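Local coordinates for aminopeptidase-like protein (Chaetomium thermophilum, PDB 5JM6), which probably acts as a zinc-dependent aminopeptidase of the M18 family, and forms a dodecamer linked to the Cvt pathway of selective autophagy, at residues 68-72 with 134-140; 74-79 with 312-316; 415-419 with 476-480; 439-443 with 505-510. All coordinates share one frame; numbering follows the deposited sequence.

Contact 1: 68-72 with 134-140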
loop_
_atom_site.group_PDB
_atom_site.type_symbol
_atom_site.label_atom_id
_atom_site.label_comp_id
_atom_site.label_asym_id
_atom_site.label_seq_id
_atom_site.Cartn_x
_atom_site.Cartn_y
_atom_site.Cartn_z
ATOM N N VAL A 68 -42.791 12.637 17.896
ATOM C CA VAL A 68 -43.806 12.679 16.857
ATOM C C VAL A 68 -45.207 12.573 17.472
ATOM O O VAL A 68 -46.166 13.136 16.944
ATOM C CB VAL A 68 -43.565 11.565 15.802
ATOM C CG1 VAL A 68 -43.833 10.182 16.379
ATOM C CG2 VAL A 68 -44.401 11.806 14.561
ATOM N N PHE A 69 -45.318 11.896 18.613
ATOM C CA PHE A 69 -46.606 11.751 19.288
ATOM C C PHE A 69 -47.059 13.049 19.942
ATOM O O PHE A 69 -48.257 13.305 20.055
ATOM C CB PHE A 69 -46.543 10.640 20.331
ATOM C CG PHE A 69 -46.115 9.324 19.772
ATOM C CD1 PHE A 69 -46.942 8.624 18.910
ATOM C CD2 PHE A 69 -44.882 8.790 20.095
ATOM C CE1 PHE A 69 -46.549 7.413 18.385
ATOM C CE2 PHE A 69 -44.483 7.578 19.576
ATOM C CZ PHE A 69 -45.317 6.889 18.719
ATOM N N HIS A 70 -46.109 13.864 20.382
ATOM C CA HIS A 70 -46.460 15.170 20.918
ATOM C C HIS A 70 -46.929 16.092 19.801
ATOM O O HIS A 70 -47.831 16.904 19.998
ATOM C CB HIS A 70 -45.280 15.792 21.663
ATOM C CG HIS A 70 -44.988 15.139 22.976
ATOM N ND1 HIS A 70 -44.237 13.988 23.085
ATOM C CD2 HIS A 70 -45.360 15.466 24.236
ATOM C CE1 HIS A 70 -44.151 13.639 24.356
ATOM N NE2 HIS A 70 -44.825 14.519 25.075
ATOM N N VAL A 71 -46.329 15.954 18.625
ATOM C CA VAL A 71 -46.659 16.827 17.506
ATOM C C VAL A 71 -48.102 16.636 17.047
ATOM O O VAL A 71 -48.819 17.611 16.829
ATOM C CB VAL A 71 -45.703 16.602 16.324
ATOM C CG1 VAL A 71 -46.148 17.410 15.113
ATOM C CG2 VAL A 71 -44.296 16.981 16.728
ATOM N N VAL A 72 -48.535 15.386 16.913
ATOM C CA VAL A 72 -49.912 15.122 16.513
ATOM C C VAL A 72 -50.880 15.598 17.596
ATOM O O VAL A 72 -51.933 16.155 17.291
ATOM C CB VAL A 72 -50.136 13.628 16.208
ATOM C CG1 VAL A 72 -51.619 13.279 16.234
ATOM C CG2 VAL A 72 -49.537 13.283 14.858
ATOM N N ILE A 134 -43.383 14.594 10.137
ATOM C CA ILE A 134 -43.098 15.063 11.491
ATOM C C ILE A 134 -42.206 14.153 12.346
ATOM O O ILE A 134 -42.033 14.409 13.538
ATOM C CB ILE A 134 -44.396 15.357 12.248
ATOM C CG1 ILE A 134 -45.371 14.192 12.133
ATOM C CG2 ILE A 134 -45.038 16.618 11.694
ATOM C CD1 ILE A 134 -46.588 14.365 13.004
ATOM N N ASP A 135 -41.689 13.069 11.778
ATOM C CA ASP A 135 -40.669 12.300 12.484
ATOM C C ASP A 135 -39.329 13.014 12.358
ATOM O O ASP A 135 -39.108 13.770 11.413
ATOM C CB ASP A 135 -40.559 10.878 11.937
ATOM C CG ASP A 135 -39.902 10.832 10.576
ATOM O OD1 ASP A 135 -40.351 11.572 9.676
ATOM O OD2 ASP A 135 -38.930 10.065 10.410
ATOM N N ALA A 136 -38.424 12.751 13.291
ATOM C CA ALA A 136 -37.097 13.345 13.282
ATOM C C ALA A 136 -36.084 12.307 13.718
ATOM O O ALA A 136 -36.444 11.344 14.366
ATOM C CB ALA A 136 -37.052 14.543 14.203
ATOM N N LEU A 137 -34.817 12.493 13.376
ATOM C CA LEU A 137 -33.811 11.529 13.784
ATOM C C LEU A 137 -33.825 11.520 15.294
ATOM O O LEU A 137 -33.794 12.566 15.918
ATOM C CB LEU A 137 -32.434 11.936 13.274
ATOM C CG LEU A 137 -32.084 11.507 11.854
ATOM C CD1 LEU A 137 -32.982 12.219 10.863
ATOM C CD2 LEU A 137 -30.634 11.834 11.569
ATOM N N THR A 138 -33.858 10.333 15.879
ATOM C CA THR A 138 -33.948 10.187 17.327
ATOM C C THR A 138 -33.477 8.798 17.752
ATOM O O THR A 138 -33.291 7.920 16.911
ATOM C CB THR A 138 -35.387 10.446 17.826
ATOM O OG1 THR A 138 -35.383 10.632 19.247
ATOM C CG2 THR A 138 -36.308 9.293 17.454
ATOM N N ALA A 139 -33.244 8.612 19.047
ATOM C CA ALA A 139 -32.759 7.331 19.556
ATOM C C ALA A 139 -33.804 6.645 20.429
ATOM O O ALA A 139 -34.083 7.089 21.541
ATOM C CB ALA A 139 -31.469 7.529 20.335
ATOM N N ARG A 140 -34.362 5.547 19.930
ATOM C CA ARG A 140 -35.444 4.869 20.633
ATOM C C ARG A 140 -34.933 3.853 21.643
ATOM O O ARG A 140 -33.952 3.150 21.398
ATOM C CB ARG A 140 -36.379 4.188 19.633
ATOM C CG ARG A 140 -37.039 5.173 18.688
ATOM C CD ARG A 140 -38.213 4.572 17.942
ATOM N NE ARG A 140 -39.364 5.466 18.018
ATOM C CZ ARG A 140 -39.711 6.331 17.069
ATOM N NH1 ARG A 140 -39.004 6.418 15.950
ATOM N NH2 ARG A 140 -40.772 7.107 17.240
#
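I134 presses its side chain against one flank of helix 68-81, where V68, V71 and V72 receive it. CG1 of I134 lies 3.5 Å from CG2 of V68, and the two side chains cross at about a right angle. On the other branch, CG2 of I134 approaches CG1 of V71 at 3.7 Å, the two side chains running past each other in opposite senses. CD1 of I134, at the tip, reaches CG2 of V72 at 3.6 Å, again crosswise. The isoleucine chain is straight at chi2 (173°), which carries CD1 away from its own backbone to V72, while it still touches CG2 of V68 and CG1 of V71. With an alanine here, V72 would probably lose its apolar contact with this loop, and a gap would open beside V68 and V71. Farther along the chain, R140 comes back to the start of the helix. Its NH2 stands 4.4 Å from CE2 of F69 and equally far from CG1 of V68, both atoms lying at the edge of the guanidinium. That same V68 methyl covers one face of the F69 ring, and Y161 forms a cation-pi pair with R140. D135 has its carboxylate directed away from the helix: OD1 accepts from ND1 of H133 and N of E339, and OD2 is hydrogen-bonded to the hydroxyl of Y161. Since H133 is a zinc ligand, D135 is a second-shell residue whose bond to ND1 probably holds the imidazole in its orientation. The run H133-I134-D135 at the end of strand 127-133 fits the His-x-Asp metal-site motif of clan MH zinc exopeptidases.

Contact 2: 74-79 with 312-316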
loop_
_atom_site.group_PDB
_atom_site.type_symbol
_atom_site.label_atom_id
_atom_site.label_comp_id
_atom_site.label_asym_id
_atom_site.label_seq_id
_atom_site.Cartn_x
_atom_site.Cartn_y
_atom_site.Cartn_z
ATOM N N TYR A 74 -50.348 18.063 19.587
ATOM C CA TYR A 74 -50.312 19.520 19.483
ATOM C C TYR A 74 -51.244 20.007 18.381
ATOM O O TYR A 74 -52.034 20.929 18.581
ATOM C CB TYR A 74 -48.875 19.990 19.225
ATOM C CG TYR A 74 -48.701 21.447 18.831
ATOM C CD1 TYR A 74 -48.827 21.854 17.506
ATOM C CD2 TYR A 74 -48.367 22.408 19.778
ATOM C CE1 TYR A 74 -48.656 23.178 17.141
ATOM C CE2 TYR A 74 -48.191 23.735 19.421
ATOM C CZ TYR A 74 -48.335 24.114 18.102
ATOM O OH TYR A 74 -48.159 25.433 17.742
ATOM N N CYS A 75 -51.133 19.387 17.212
ATOM C CA CYS A 75 -51.971 19.743 16.076
ATOM C C CYS A 75 -53.431 19.438 16.367
ATOM O O CYS A 75 -54.323 20.196 15.987
ATOM C CB CYS A 75 -51.519 18.996 14.823
ATOM S SG CYS A 75 -49.825 19.360 14.321
ATOM N N LYS A 76 -53.667 18.327 17.051
ATOM C CA LYS A 76 -55.023 17.879 17.316
ATOM C C LYS A 76 -55.740 18.845 18.261
ATOM O O LYS A 76 -56.926 19.120 18.087
ATOM C CB LYS A 76 -55.011 16.458 17.886
ATOM C CG LYS A 76 -56.385 15.861 18.089
ATOM C CD LYS A 76 -56.320 14.420 18.569
ATOM C CE LYS A 76 -57.721 13.919 18.887
ATOM N NZ LYS A 76 -57.754 12.534 19.430
ATOM N N GLN A 77 -55.018 19.384 19.239
ATOM C CA GLN A 77 -55.618 20.332 20.176
ATOM C C GLN A 77 -55.888 21.690 19.536
ATOM O O GLN A 77 -56.851 22.362 19.893
ATOM C CB GLN A 77 -54.735 20.519 21.412
ATOM C CG GLN A 77 -54.540 19.272 22.257
ATOM C CD GLN A 77 -53.719 19.547 23.503
ATOM O OE1 GLN A 77 -53.404 20.697 23.810
ATOM N NE2 GLN A 77 -53.367 18.491 24.227
ATOM N N LYS A 78 -55.046 22.106 18.597
ATOM C CA LYS A 78 -55.274 23.386 17.938
ATOM C C LYS A 78 -56.371 23.268 16.881
ATOM O O LYS A 78 -57.151 24.199 16.688
ATOM C CB LYS A 78 -53.981 23.923 17.325
ATOM C CG LYS A 78 -52.870 24.113 18.347
ATOM C CD LYS A 78 -51.907 25.206 17.923
ATOM C CE LYS A 78 -51.482 26.052 19.112
ATOM N NZ LYS A 78 -50.584 27.164 18.696
ATOM N N LEU A 79 -56.442 22.121 16.210
ATOM C CA LEU A 79 -57.514 21.887 15.246
ATOM C C LEU A 79 -58.871 21.856 15.943
ATOM O O LEU A 79 -59.850 22.393 15.429
ATOM C CB LEU A 79 -57.286 20.586 14.475
ATOM C CG LEU A 79 -56.166 20.575 13.434
ATOM C CD1 LEU A 79 -55.966 19.170 12.898
ATOM C CD2 LEU A 79 -56.456 21.550 12.301
ATOM N N TRP A 312 -44.801 22.311 10.522
ATOM C CA TRP A 312 -45.462 23.278 11.390
ATOM C C TRP A 312 -45.960 24.481 10.599
ATOM O O TRP A 312 -47.062 24.972 10.837
ATOM C CB TRP A 312 -44.527 23.740 12.505
ATOM C CG TRP A 312 -45.199 24.629 13.498
ATOM C CD1 TRP A 312 -45.995 24.243 14.537
ATOM C CD2 TRP A 312 -45.140 26.058 13.546
ATOM N NE1 TRP A 312 -46.435 25.346 15.231
ATOM C CE2 TRP A 312 -45.923 26.472 14.642
ATOM C CE3 TRP A 312 -44.500 27.028 12.769
ATOM C CZ2 TRP A 312 -46.082 27.813 14.981
ATOM C CZ3 TRP A 312 -44.660 28.359 13.107
ATOM C CH2 TRP A 312 -45.444 28.739 14.202
ATOM N N ALA A 313 -45.152 24.948 9.653
ATOM C CA ALA A 313 -45.531 26.086 8.824
ATOM C C ALA A 313 -46.713 25.736 7.923
ATOM O O ALA A 313 -47.590 26.567 7.687
ATOM C CB ALA A 313 -44.350 26.559 7.994
ATOM N N ALA A 314 -46.731 24.503 7.424
ATOM C CA ALA A 314 -47.843 24.026 6.610
ATOM C C ALA A 314 -49.119 23.967 7.441
ATOM O O ALA A 314 -50.175 24.432 7.010
ATOM C CB ALA A 314 -47.526 22.661 6.020
ATOM N N PHE A 315 -49.007 23.395 8.635
ATOM C CA PHE A 315 -50.120 23.317 9.573
ATOM C C PHE A 315 -50.679 24.706 9.877
ATOM O O PHE A 315 -51.889 24.921 9.814
ATOM C CB PHE A 315 -49.673 22.619 10.861
ATOM C CG PHE A 315 -50.724 22.576 11.937
ATOM C CD1 PHE A 315 -51.762 21.660 11.881
ATOM C CD2 PHE A 315 -50.657 23.437 13.020
ATOM C CE1 PHE A 315 -52.723 21.617 12.875
ATOM C CE2 PHE A 315 -51.611 23.395 14.018
ATOM C CZ PHE A 315 -52.646 22.486 13.945
ATOM N N MET A 316 -49.794 25.650 10.192
ATOM C CA MET A 316 -50.222 27.010 10.510
ATOM C C MET A 316 -50.849 27.696 9.300
ATOM O O MET A 316 -51.765 28.504 9.449
ATOM C CB MET A 316 -49.051 27.846 11.037
ATOM C CG MET A 316 -48.526 27.419 12.404
ATOM S SD MET A 316 -49.714 27.586 13.757
ATOM C CE MET A 316 -49.866 29.367 13.881
#
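F315 reaches from helix 305-320 across to helix 68-81 and enters it as a knob into the hole formed by Y74, C75, K78 and L79. Its CB points at the opposing helix, and with CG anti to the backbone N (chi1 176°) the ring is carried out into the groove of helix 68-81. SG of C75 stands over the centre of the F315 ring, 3.9 Å from the centroid and close to the normal, a sulfur-aromatic contact with CD1 and CE1 as its nearest ring atoms. CE1 of F315 goes deeper, 3.5 Å from CB of C75 and 3.6 Å from CG of L79. CB of K78 lies at the ring edge, in its plane, beside CZ and CE2. CE2 of F315 also approaches CE1 of Y74 at 4.3 Å. The tip, CZ of F315, ends 3.5 Å from CA of C75, against the helix backbone itself. The segments 74-79 and 312-316 run almost parallel, 11° apart, as neighbours in the helical layer of the alpha/beta core; their axes approach to 11.8 Å, a distance the phenyl ring bridges. L79 also packs on strands 102-107 and 111-117 of the central sheet. Beside the knob, NE1 of W312 donates to OH of Y74 at 3.0 Å, nearly straight (175°) and in the plane of the indole. OH of Y74 takes a second bond, from NZ of K78 one turn later, at 3.1 Å; two donors thus converge on the phenol oxygen and probably hold its position. CG of M316 covers one face of the W312 ring, F61 stacks on the indole and also meets the Y74 ring, and Y58 adds a further aromatic neighbour to W312.

Contact 3: 415-419 with 476-480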
loop_
_atom_site.group_PDB
_atom_site.type_symbol
_atom_site.label_atom_id
_atom_site.label_comp_id
_atom_site.label_asym_id
_atom_site.label_seq_id
_atom_site.Cartn_x
_atom_site.Cartn_y
_atom_site.Cartn_z
ATOM N N GLY A 415 -36.984 33.379 1.906
ATOM C CA GLY A 415 -38.212 32.712 1.542
ATOM C C GLY A 415 -37.961 31.259 1.229
ATOM O O GLY A 415 -36.854 30.748 1.396
ATOM N N VAL A 416 -39.004 30.597 0.757
ATOM C CA VAL A 416 -38.943 29.176 0.502
ATOM C C VAL A 416 -38.174 28.864 -0.783
ATOM O O VAL A 416 -38.200 29.638 -1.741
ATOM C CB VAL A 416 -40.354 28.597 0.434
ATOM C CG1 VAL A 416 -40.289 27.126 0.497
ATOM C CG2 VAL A 416 -41.169 29.102 1.609
ATOM N N ALA A 417 -37.476 27.733 -0.785
ATOM C CA ALA A 417 -36.715 27.299 -1.946
ATOM C C ALA A 417 -37.472 26.241 -2.733
ATOM O O ALA A 417 -38.007 25.291 -2.160
ATOM C CB ALA A 417 -35.356 26.762 -1.517
ATOM N N LEU A 418 -37.522 26.410 -4.050
ATOM C CA LEU A 418 -38.036 25.363 -4.918
ATOM C C LEU A 418 -36.880 24.427 -5.238
ATOM O O LEU A 418 -35.888 24.831 -5.846
ATOM C CB LEU A 418 -38.652 25.941 -6.196
ATOM C CG LEU A 418 -40.080 26.500 -6.147
ATOM C CD1 LEU A 418 -40.286 27.482 -5.005
ATOM C CD2 LEU A 418 -40.431 27.161 -7.467
ATOM N N CYS A 419 -37.015 23.178 -4.810
ATOM C CA CYS A 419 -35.951 22.196 -4.949
ATOM C C CYS A 419 -36.067 21.491 -6.295
ATOM O O CYS A 419 -37.116 20.942 -6.627
ATOM C CB CYS A 419 -36.014 21.187 -3.799
ATOM S SG CYS A 419 -34.440 20.425 -3.354
ATOM N N ASP A 476 -41.476 19.894 -5.268
ATOM C CA ASP A 476 -40.789 19.822 -3.987
ATOM C C ASP A 476 -40.327 21.193 -3.545
ATOM O O ASP A 476 -39.661 21.924 -4.277
ATOM C CB ASP A 476 -39.597 18.868 -4.012
ATOM C CG ASP A 476 -40.005 17.436 -3.776
ATOM O OD1 ASP A 476 -40.733 16.871 -4.610
ATOM O OD2 ASP A 476 -39.675 16.904 -2.698
ATOM N N VAL A 477 -40.675 21.508 -2.309
ATOM C CA VAL A 477 -40.558 22.846 -1.781
ATOM C C VAL A 477 -39.918 22.758 -0.405
ATOM O O VAL A 477 -40.215 21.842 0.356
ATOM C CB VAL A 477 -41.950 23.506 -1.732
ATOM C CG1 VAL A 477 -41.992 24.646 -0.780
ATOM C CG2 VAL A 477 -42.371 23.953 -3.123
ATOM N N GLY A 478 -39.020 23.679 -0.083
ATOM C CA GLY A 478 -38.420 23.628 1.231
ATOM C C GLY A 478 -37.938 24.936 1.804
ATOM O O GLY A 478 -37.546 25.857 1.088
ATOM N N ILE A 479 -37.950 24.988 3.129
ATOM C CA ILE A 479 -37.421 26.113 3.872
ATOM C C ILE A 479 -35.951 25.818 4.128
ATOM O O ILE A 479 -35.611 24.729 4.590
ATOM C CB ILE A 479 -38.191 26.330 5.189
ATOM C CG1 ILE A 479 -39.688 26.486 4.900
ATOM C CG2 ILE A 479 -37.655 27.537 5.941
ATOM C CD1 ILE A 479 -40.540 26.678 6.134
ATOM N N PRO A 480 -35.069 26.772 3.799
ATOM C CA PRO A 480 -33.629 26.514 3.888
ATOM C C PRO A 480 -33.149 26.323 5.320
ATOM O O PRO A 480 -33.694 26.917 6.252
ATOM C CB PRO A 480 -33.011 27.767 3.265
ATOM C CG PRO A 480 -34.034 28.823 3.458
ATOM C CD PRO A 480 -35.357 28.135 3.320
#
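A417 and G478 form an antiparallel hydrogen-bonded pair: N of A417 donates to O of G478 at 2.7 Å, and N of G478 returns the bond to O of A417 at 2.8 Å. Both are well aligned, with 163° at the hydrogen. A third bond runs from N of C419 to O of D476 at 3.0 Å, its donor tilted out of the carbonyl plane by 31°. L418 and V477, between them, are a non-hydrogen-bonded pair, so their backbone groups serve the outer neighbours: L418 bonds with Q448 and H450, V477 with S389. O of A417 also receives a CA-H...O contact from V477, whose CA is 3.6 Å away. At one end, OG1 of T428 is hydrogen-bonded to both O of C419 and N of D476; at the other, NE2 of Q448 binds O of G415, close to the ring of P480. CG1 of V416 packs on CG1 of V477, the two side chains crossing at about a right angle, and F502 of helix 495-514 touches both. Strand 417-419 lies between 473-481 and 448-450 in the mixed central sheet, where backbone bonds on both edges satisfy most of the peptide groups described and T428 and Q448 complete the ends, so the pairing itself probably depends little on the strands' own side chains.

Contact 4: 439-443 with 505-510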
loop_
_atom_site.group_PDB
_atom_site.type_symbol
_atom_site.label_atom_id
_atom_site.label_comp_id
_atom_site.label_asym_id
_atom_site.label_seq_id
_atom_site.Cartn_x
_atom_site.Cartn_y
_atom_site.Cartn_z
ATOM N N ILE A 439 -47.946 31.966 -7.779
ATOM C CA ILE A 439 -48.574 32.077 -6.470
ATOM C C ILE A 439 -47.736 32.977 -5.563
ATOM O O ILE A 439 -48.277 33.824 -4.850
ATOM C CB ILE A 439 -48.787 30.690 -5.828
ATOM C CG1 ILE A 439 -50.034 30.039 -6.433
ATOM C CG2 ILE A 439 -48.933 30.800 -4.319
ATOM C CD1 ILE A 439 -50.400 28.708 -5.832
ATOM N N ALA A 440 -46.416 32.825 -5.627
ATOM C CA ALA A 440 -45.514 33.649 -4.828
ATOM C C ALA A 440 -45.708 35.137 -5.102
ATOM O O ALA A 440 -45.569 35.963 -4.200
ATOM C CB ALA A 440 -44.070 33.258 -5.085
ATOM N N GLU A 441 -46.038 35.482 -6.341
ATOM C CA GLU A 441 -46.209 36.884 -6.692
ATOM C C GLU A 441 -47.516 37.445 -6.139
ATOM O O GLU A 441 -47.577 38.604 -5.727
ATOM C CB GLU A 441 -46.154 37.073 -8.205
ATOM C CG GLU A 441 -46.491 38.482 -8.642
ATOM C CD GLU A 441 -46.412 38.655 -10.135
ATOM O OE1 GLU A 441 -46.027 37.687 -10.822
ATOM O OE2 GLU A 441 -46.732 39.760 -10.623
ATOM N N LEU A 442 -48.560 36.624 -6.116
ATOM C CA LEU A 442 -49.831 37.052 -5.548
ATOM C C LEU A 442 -49.744 37.139 -4.026
ATOM O O LEU A 442 -50.513 37.864 -3.394
ATOM C CB LEU A 442 -50.954 36.096 -5.955
ATOM C CG LEU A 442 -51.145 35.836 -7.450
ATOM C CD1 LEU A 442 -51.900 34.535 -7.662
ATOM C CD2 LEU A 442 -51.876 36.993 -8.112
ATOM N N SER A 443 -48.806 36.391 -3.447
ATOM C CA SER A 443 -48.654 36.304 -1.995
ATOM C C SER A 443 -47.700 37.335 -1.402
ATOM O O SER A 443 -47.652 37.509 -0.184
ATOM C CB SER A 443 -48.158 34.911 -1.599
ATOM O OG SER A 443 -48.953 33.891 -2.170
ATOM N N GLY A 505 -50.311 31.181 0.895
ATOM C CA GLY A 505 -50.466 31.708 -0.445
ATOM C C GLY A 505 -50.889 30.631 -1.423
ATOM O O GLY A 505 -51.751 30.854 -2.271
ATOM N N PHE A 506 -50.288 29.454 -1.295
ATOM C CA PHE A 506 -50.603 28.338 -2.177
ATOM C C PHE A 506 -52.036 27.844 -1.979
ATOM O O PHE A 506 -52.801 27.756 -2.939
ATOM C CB PHE A 506 -49.606 27.198 -1.961
ATOM C CG PHE A 506 -50.055 25.882 -2.524
ATOM C CD1 PHE A 506 -50.006 25.639 -3.887
ATOM C CD2 PHE A 506 -50.516 24.881 -1.686
ATOM C CE1 PHE A 506 -50.418 24.425 -4.401
ATOM C CE2 PHE A 506 -50.929 23.665 -2.193
ATOM C CZ PHE A 506 -50.879 23.436 -3.553
ATOM N N LEU A 507 -52.401 27.529 -0.739
ATOM C CA LEU A 507 -53.745 27.035 -0.460
ATOM C C LEU A 507 -54.804 28.057 -0.870
ATOM O O LEU A 507 -55.851 27.691 -1.402
ATOM C CB LEU A 507 -53.895 26.675 1.022
ATOM C CG LEU A 507 -52.982 25.564 1.557
ATOM C CD1 LEU A 507 -53.054 25.494 3.072
ATOM C CD2 LEU A 507 -53.322 24.211 0.947
ATOM N N ASP A 508 -54.525 29.339 -0.653
ATOM C CA ASP A 508 -55.501 30.375 -0.975
ATOM C C ASP A 508 -55.589 30.665 -2.475
ATOM O O ASP A 508 -56.674 30.935 -2.989
ATOM C CB ASP A 508 -55.187 31.671 -0.218
ATOM C CG ASP A 508 -55.463 31.565 1.274
ATOM O OD1 ASP A 508 -56.006 30.529 1.714
ATOM O OD2 ASP A 508 -55.151 32.527 2.004
ATOM N N PHE A 509 -54.455 30.656 -3.170
ATOM C CA PHE A 509 -54.447 31.045 -4.580
ATOM C C PHE A 509 -54.417 29.934 -5.635
ATOM O O PHE A 509 -54.504 30.236 -6.824
ATOM C CB PHE A 509 -53.265 31.977 -4.840
ATOM C CG PHE A 509 -53.470 33.371 -4.325
ATOM C CD1 PHE A 509 -54.412 34.204 -4.904
ATOM C CD2 PHE A 509 -52.712 33.853 -3.271
ATOM C CE1 PHE A 509 -54.602 35.490 -4.436
ATOM C CE2 PHE A 509 -52.896 35.139 -2.799
ATOM C CZ PHE A 509 -53.842 35.959 -3.382
ATOM N N TRP A 510 -54.308 28.671 -5.229
ATOM C CA TRP A 510 -54.141 27.602 -6.217
ATOM C C TRP A 510 -55.281 27.561 -7.232
ATOM O O TRP A 510 -55.039 27.486 -8.436
ATOM C CB TRP A 510 -54.022 26.233 -5.547
ATOM C CG TRP A 510 -54.415 25.119 -6.473
ATOM C CD1 TRP A 510 -55.503 24.305 -6.357
ATOM C CD2 TRP A 510 -53.744 24.721 -7.678
ATOM N NE1 TRP A 510 -55.544 23.415 -7.403
ATOM C CE2 TRP A 510 -54.477 23.651 -8.229
ATOM C CE3 TRP A 510 -52.593 25.162 -8.340
ATOM C CZ2 TRP A 510 -54.095 23.013 -9.408
ATOM C CZ3 TRP A 510 -52.218 24.527 -9.512
ATOM C CH2 TRP A 510 -52.966 23.465 -10.033
#
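L442 lays its CB over the centre of the F509 ring, 3.7 Å from the centroid and almost on the normal, a CH-pi contact. Further out, CD1 of L442 meets CD1 of F509 at 3.7 Å. An alanine in place of F509 would probably leave L442 without its aromatic platform and open a gap between the helices. I439 splits its two branches: CG2 turns to the backbone, 3.5 Å from O of G505, while the extended ethyl arm (chi2 -177°) takes CD1 of I439 to CD1 of F506 at 3.7 Å. CG1 on the way passes CB of F509. In S443 the hydroxyl is folded back by chi1 of -51°, so that OG donates to O of I439 at 2.8 Å, from above the carbonyl plane; the same oxygen accepts N of S443. OG also faces CA of G505, a residue with no side chain to oppose it. The segments 439-443 and 505-510 of helices 430-443 and 495-514 cross steeply, at 102°, with axes 9.2 Å apart. V513, a turn beyond F509, extends the packing against I439 and L442, whereas F506 and W510 reach strand 127-133 of the central sheet and D508 forms a salt bridge with K331 of strand 330-336.

In the fold
Contacts 1 and 2 share helix 68-81: its first turn packs on the loop after a zinc-binding histidine, its later turns on helix 305-320. Both are buried, yet contact 1 is aliphatic, with R140 at its margin and D135 turned toward the metal site, whereas contact 2 is aromatic and includes one side-chain hydrogen bond across the helices. Contact 3, also buried, differs in being held by backbone bonds within the central sheet; I479 there touches A313 of contact 2. Contact 4 is only partly buried, about 23 Å from the chain centre to its own centre and away from the annotated sites, and relies on apolar and CH-pi packing. Helix 495-514, which supplies half of contact 4, also covers valines of contact 3.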